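Thiamine pyrophosphokinase (Candida albicans, PDB 2G9Z) catalyses the transfer of a diphosphate group from ATP to thiamine, giving thiamine diphosphate, the active coenzyme form of vitamin B1. Local coordinates at the interface of chains A and B. Coordinates in Å, arbitrary orientation; residue numbers count along the deposited sequence, not the author numbering. Chains: chain A/B, thiamine pyrophosphokinase.

Contact 1: the interface of chains A and B. Residues chain A 277-278, 314, 316, 334, 336; chain B 216, 218.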
loop_
_atom_site.group_PDB
_atom_site.type_symbol
_atom_site.label_atom_id
_atom_site.label_comp_id
_atom_site.label_asym_id
_atom_site.label_seq_id
_atom_site.Cartn_x
_atom_site.Cartn_y
_atom_site.Cartn_z
ATOM N N THR A 277 7.772 5.613 14.457
ATOM C CA THR A 277 6.615 4.763 14.213
ATOM C C THR A 277 6.979 3.564 13.338
ATOM O O THR A 277 7.848 3.659 12.475
ATOM C CB THR A 277 5.500 5.562 13.519
ATOM O OG1 THR A 277 5.009 6.559 14.419
ATOM C CG2 THR A 277 4.362 4.649 13.096
ATOM N N CYS A 278 6.312 2.436 13.563
ATOM C CA CYS A 278 6.566 1.240 12.766
ATOM C C CYS A 278 5.332 0.348 12.727
ATOM O O CYS A 278 4.358 0.574 13.449
ATOM C CB CYS A 278 7.754 0.449 13.328
ATOM S SG CYS A 278 7.470 -0.245 14.970
ATOM N N SER A 314 0.906 1.667 13.796
ATOM C CA SER A 314 1.148 2.763 14.720
ATOM C C SER A 314 1.911 2.284 15.964
ATOM O O SER A 314 1.718 2.806 17.062
ATOM C CB SER A 314 -0.166 3.428 15.125
ATOM O OG SER A 314 -0.721 4.123 14.019
ATOM N N ARG A 316 5.592 1.782 17.906
ATOM C CA ARG A 316 6.726 2.703 17.946
ATOM C C ARG A 316 7.981 1.945 18.371
ATOM O O ARG A 316 7.902 0.863 18.952
ATOM C CB ARG A 316 6.505 3.850 18.945
ATOM C CG ARG A 316 5.088 4.363 19.087
ATOM C CD ARG A 316 4.612 5.217 17.923
ATOM N NE ARG A 316 3.271 5.726 18.213
ATOM C CZ ARG A 316 2.391 6.125 17.297
ATOM N NH1 ARG A 316 2.697 6.085 16.011
ATOM N NH2 ARG A 316 1.187 6.541 17.672
ATOM N N ASN A 334 7.532 -1.984 8.388
ATOM C CA ASN A 334 7.822 -0.661 7.870
ATOM C C ASN A 334 8.229 0.179 9.064
ATOM O O ASN A 334 7.698 0.009 10.160
ATOM C CB ASN A 334 6.597 -0.025 7.198
ATOM C CG ASN A 334 5.511 0.359 8.189
ATOM O OD1 ASN A 334 4.918 -0.496 8.839
ATOM N ND2 ASN A 334 5.241 1.653 8.300
ATOM N N GLU A 336 8.903 4.265 9.941
ATOM C CA GLU A 336 8.797 5.621 9.439
ATOM C C GLU A 336 10.155 6.308 9.478
ATOM O O GLU A 336 10.940 6.121 10.409
ATOM C CB GLU A 336 7.783 6.415 10.268
ATOM C CG GLU A 336 7.604 7.854 9.814
ATOM C CD GLU A 336 6.325 8.476 10.339
ATOM O OE1 GLU A 336 6.131 8.502 11.571
ATOM O OE2 GLU A 336 5.510 8.940 9.513
ATOM N N ARG B 216 1.976 6.561 5.077
ATOM C CA ARG B 216 2.724 5.590 5.868
ATOM C C ARG B 216 2.147 4.210 5.531
ATOM O O ARG B 216 0.934 4.009 5.570
ATOM C CB ARG B 216 2.565 5.907 7.356
ATOM C CG ARG B 216 3.828 5.703 8.177
ATOM C CD ARG B 216 3.591 6.136 9.610
ATOM N NE ARG B 216 2.583 5.296 10.249
ATOM C CZ ARG B 216 1.790 5.699 11.235
ATOM N NH1 ARG B 216 1.881 6.941 11.693
ATOM N NH2 ARG B 216 0.921 4.854 11.773
ATOM N N ASP B 218 2.061 1.244 7.091
ATOM C CA ASP B 218 1.264 0.519 8.080
ATOM C C ASP B 218 -0.177 1.039 8.106
ATOM O O ASP B 218 -1.105 0.284 8.385
ATOM C CB ASP B 218 1.899 0.608 9.474
ATOM C CG ASP B 218 1.943 2.024 10.021
ATOM O OD1 ASP B 218 2.589 2.888 9.397
ATOM O OD2 ASP B 218 1.331 2.267 11.086
HETATM O O HOH W 1 3.171 9.485 10.355
#
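The methyl CG2 of A:Thr277 sits over the centre of the B:Arg216 guanidinium, 3.3 Å from CZ, with the two side chains crossing at about a right angle. CG2 points away from the threonine's own backbone N, while OG1 lies on the N side (chi1 -67°) and accepts a 2.8 Å hydrogen bond from NH1 of A:Arg316. The bend of B:Arg216 at chi3 and its side-on grip on B:Asp218 set how the guanidinium is turned under the methyl. The arginine NE reaches OD1 at 2.6 Å and its NH2 reaches OD2, each meeting a syn lone pair. In the same plane, NH2 also donates to the hydroxyl OG of A:Ser314 at 2.9 Å. Chain A then takes up both oxygens of the aspartate. The backbone N of A:Ser314 meets OD2 on its anti side at 2.8 Å, and ND2 of A:Asn334 comes to OD1 from above the carboxylate plane, 3.1 Å away. A:Glu336 stands nearly upright, its carboxylate plane turned 85° from the guanidinium, with OE2 packed on the CD methylene and a water joining OE2 to NH1. B:Arg216 lines the pocket of the bound thiamine diphosphate analogue, probably at its diphosphate end, and A:Ser314 and A:Arg316 line it too, probably at the vitamin end. This network ties together active-site elements of two subunits and probably keeps the arginine in place for the ligand.

Contact 2: the interface of chains A and B. Residues chain A 213, 220, 224, 246, 248, 281, 332, 334; chain B 217.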
loop_
_atom_site.group_PDB
_atom_site.type_symbol
_atom_site.label_atom_id
_atom_site.label_comp_id
_atom_site.label_asym_id
_atom_site.label_seq_id
_atom_site.Cartn_x
_atom_site.Cartn_y
_atom_site.Cartn_z
ATOM N N ILE A 213 6.416 1.892 -3.864
ATOM C CA ILE A 213 5.311 1.954 -2.918
ATOM C C ILE A 213 4.682 3.341 -2.971
ATOM O O ILE A 213 5.355 4.318 -3.294
ATOM C CB ILE A 213 5.817 1.708 -1.467
ATOM C CG1 ILE A 213 6.581 0.384 -1.392
ATOM C CG2 ILE A 213 4.646 1.727 -0.491
ATOM C CD1 ILE A 213 5.737 -0.849 -1.690
ATOM N N THR A 220 1.894 -1.368 -5.760
ATOM C CA THR A 220 2.346 -1.480 -4.387
ATOM C C THR A 220 2.198 -2.925 -3.934
ATOM O O THR A 220 3.126 -3.507 -3.377
ATOM C CB THR A 220 1.516 -0.572 -3.461
ATOM O OG1 THR A 220 1.810 0.794 -3.764
ATOM C CG2 THR A 220 1.831 -0.857 -1.991
ATOM N N ILE A 224 5.111 -5.876 -2.931
ATOM C CA ILE A 224 5.134 -6.615 -1.677
ATOM C C ILE A 224 5.112 -8.107 -2.011
ATOM O O ILE A 224 5.850 -8.892 -1.425
ATOM C CB ILE A 224 3.916 -6.243 -0.790
ATOM C CG1 ILE A 224 4.033 -4.779 -0.343
ATOM C CG2 ILE A 224 3.825 -7.183 0.420
ATOM C CD1 ILE A 224 5.297 -4.454 0.455
ATOM N N ASP A 246 8.638 6.055 4.632
ATOM C CA ASP A 246 9.311 5.023 5.398
ATOM C C ASP A 246 10.228 4.091 4.616
ATOM O O ASP A 246 10.490 4.282 3.431
ATOM C CB ASP A 246 8.235 4.178 6.086
ATOM C CG ASP A 246 7.106 3.786 5.133
ATOM O OD1 ASP A 246 7.408 3.358 3.999
ATOM O OD2 ASP A 246 5.917 3.897 5.509
ATOM N N ILE A 248 10.689 -0.101 4.076
ATOM C CA ILE A 248 9.930 -1.334 4.208
ATOM C C ILE A 248 10.820 -2.520 3.887
ATOM O O ILE A 248 11.541 -2.520 2.887
ATOM C CB ILE A 248 8.723 -1.294 3.248
ATOM C CG1 ILE A 248 7.920 -0.019 3.523
ATOM C CG2 ILE A 248 7.862 -2.544 3.408
ATOM C CD1 ILE A 248 6.817 0.255 2.523
ATOM N N LEU A 281 3.237 -5.993 9.170
ATOM C CA LEU A 281 2.139 -6.292 8.260
ATOM C C LEU A 281 2.122 -7.699 7.677
ATOM O O LEU A 281 2.954 -8.052 6.845
ATOM C CB LEU A 281 2.173 -5.233 7.155
ATOM C CG LEU A 281 2.640 -3.909 7.787
ATOM C CD1 LEU A 281 3.018 -2.903 6.730
ATOM C CD2 LEU A 281 1.555 -3.366 8.711
ATOM N N VAL A 332 6.219 -8.543 6.799
ATOM C CA VAL A 332 6.689 -7.222 6.419
ATOM C C VAL A 332 6.715 -6.246 7.588
ATOM O O VAL A 332 5.824 -6.251 8.432
ATOM C CB VAL A 332 5.778 -6.608 5.329
ATOM C CG1 VAL A 332 6.116 -5.138 5.125
ATOM C CG2 VAL A 332 5.931 -7.383 4.028
ATOM N N ASN A 334 7.532 -1.984 8.388
ATOM C CA ASN A 334 7.822 -0.661 7.870
ATOM C C ASN A 334 8.229 0.179 9.064
ATOM O O ASN A 334 7.698 0.009 10.160
ATOM C CB ASN A 334 6.597 -0.025 7.198
ATOM C CG ASN A 334 5.511 0.359 8.189
ATOM O OD1 ASN A 334 4.918 -0.496 8.839
ATOM N ND2 ASN A 334 5.241 1.653 8.300
ATOM N N PHE B 217 3.017 3.264 5.196
ATOM C CA PHE B 217 2.573 1.938 4.801
ATOM C C PHE B 217 1.726 1.165 5.809
ATOM O O PHE B 217 0.764 0.499 5.423
ATOM C CB PHE B 217 3.769 1.085 4.373
ATOM C CG PHE B 217 3.381 -0.101 3.542
ATOM C CD1 PHE B 217 2.685 0.074 2.349
ATOM C CD2 PHE B 217 3.688 -1.391 3.956
ATOM C CE1 PHE B 217 2.300 -1.019 1.580
ATOM C CE2 PHE B 217 3.306 -2.489 3.194
ATOM C CZ PHE B 217 2.611 -2.300 2.004
#
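The backbone N of B:Phe217 donates to the carboxylate oxygen OD2 of A:Asp246 at 3.0 Å, almost straight at the hydrogen (173°) and arriving nearly along the C-O axis. This N opens helix 217-233 of chain B, so the carboxylate lies at the helix's amino end, where the dipole would be expected to favour its negative charge. From there the phenyl ring turns away from the bond, CG being anti to the backbone N (chi1 -161°), and plunges into apolar side chains of chain A. CD1 of A:Ile248 stands above the ring plane near its root, 3.6 Å from CG. On the same side of that plane, but further out, CG2 of A:Ile213 lies 3.8 Å from CD1. CD1 of A:Leu281 comes in at the CD2-CE2 edge, displaced towards the face opposite A:Ile248, 3.2 Å from CD2. A:Thr220 and A:Ile224 come from the opposite direction and touch the outer rim, both displaced towards the A:Ile248 side of the ring: the threonine methyl CG2 is 3.6 Å from CE1, and CG1 of the isoleucine is 3.7 Å from CZ. The phenylalanine thus plugs a hydrophobic pocket across the subunit boundary. Its walls come from strands 246-251 and 277-281 and the loop residue A:Ile213 of chain A, while its floor is chain A's own helix 217-233, the counterpart of the helix that supplies the plug.

About 9 Å separates the C-alpha centres of contact 1 and contact 2, and A:Asn334 takes part in both. Here chain B contributes three successive residues: the outer two enter contact 1 and the middle one contact 2, so one helix start is held by a polar network beside an apolar socket. Strands 277-281 and 331-336 of chain A serve both. Because the interface is two-fold symmetric, each has a twin with the chains exchanged. Contact 1 involves ligand-pocket residues of both chains and contact 2 packs directly beside it, so dimer packing may be coupled to the active site, whose ligand pockets probably draw on both subunits.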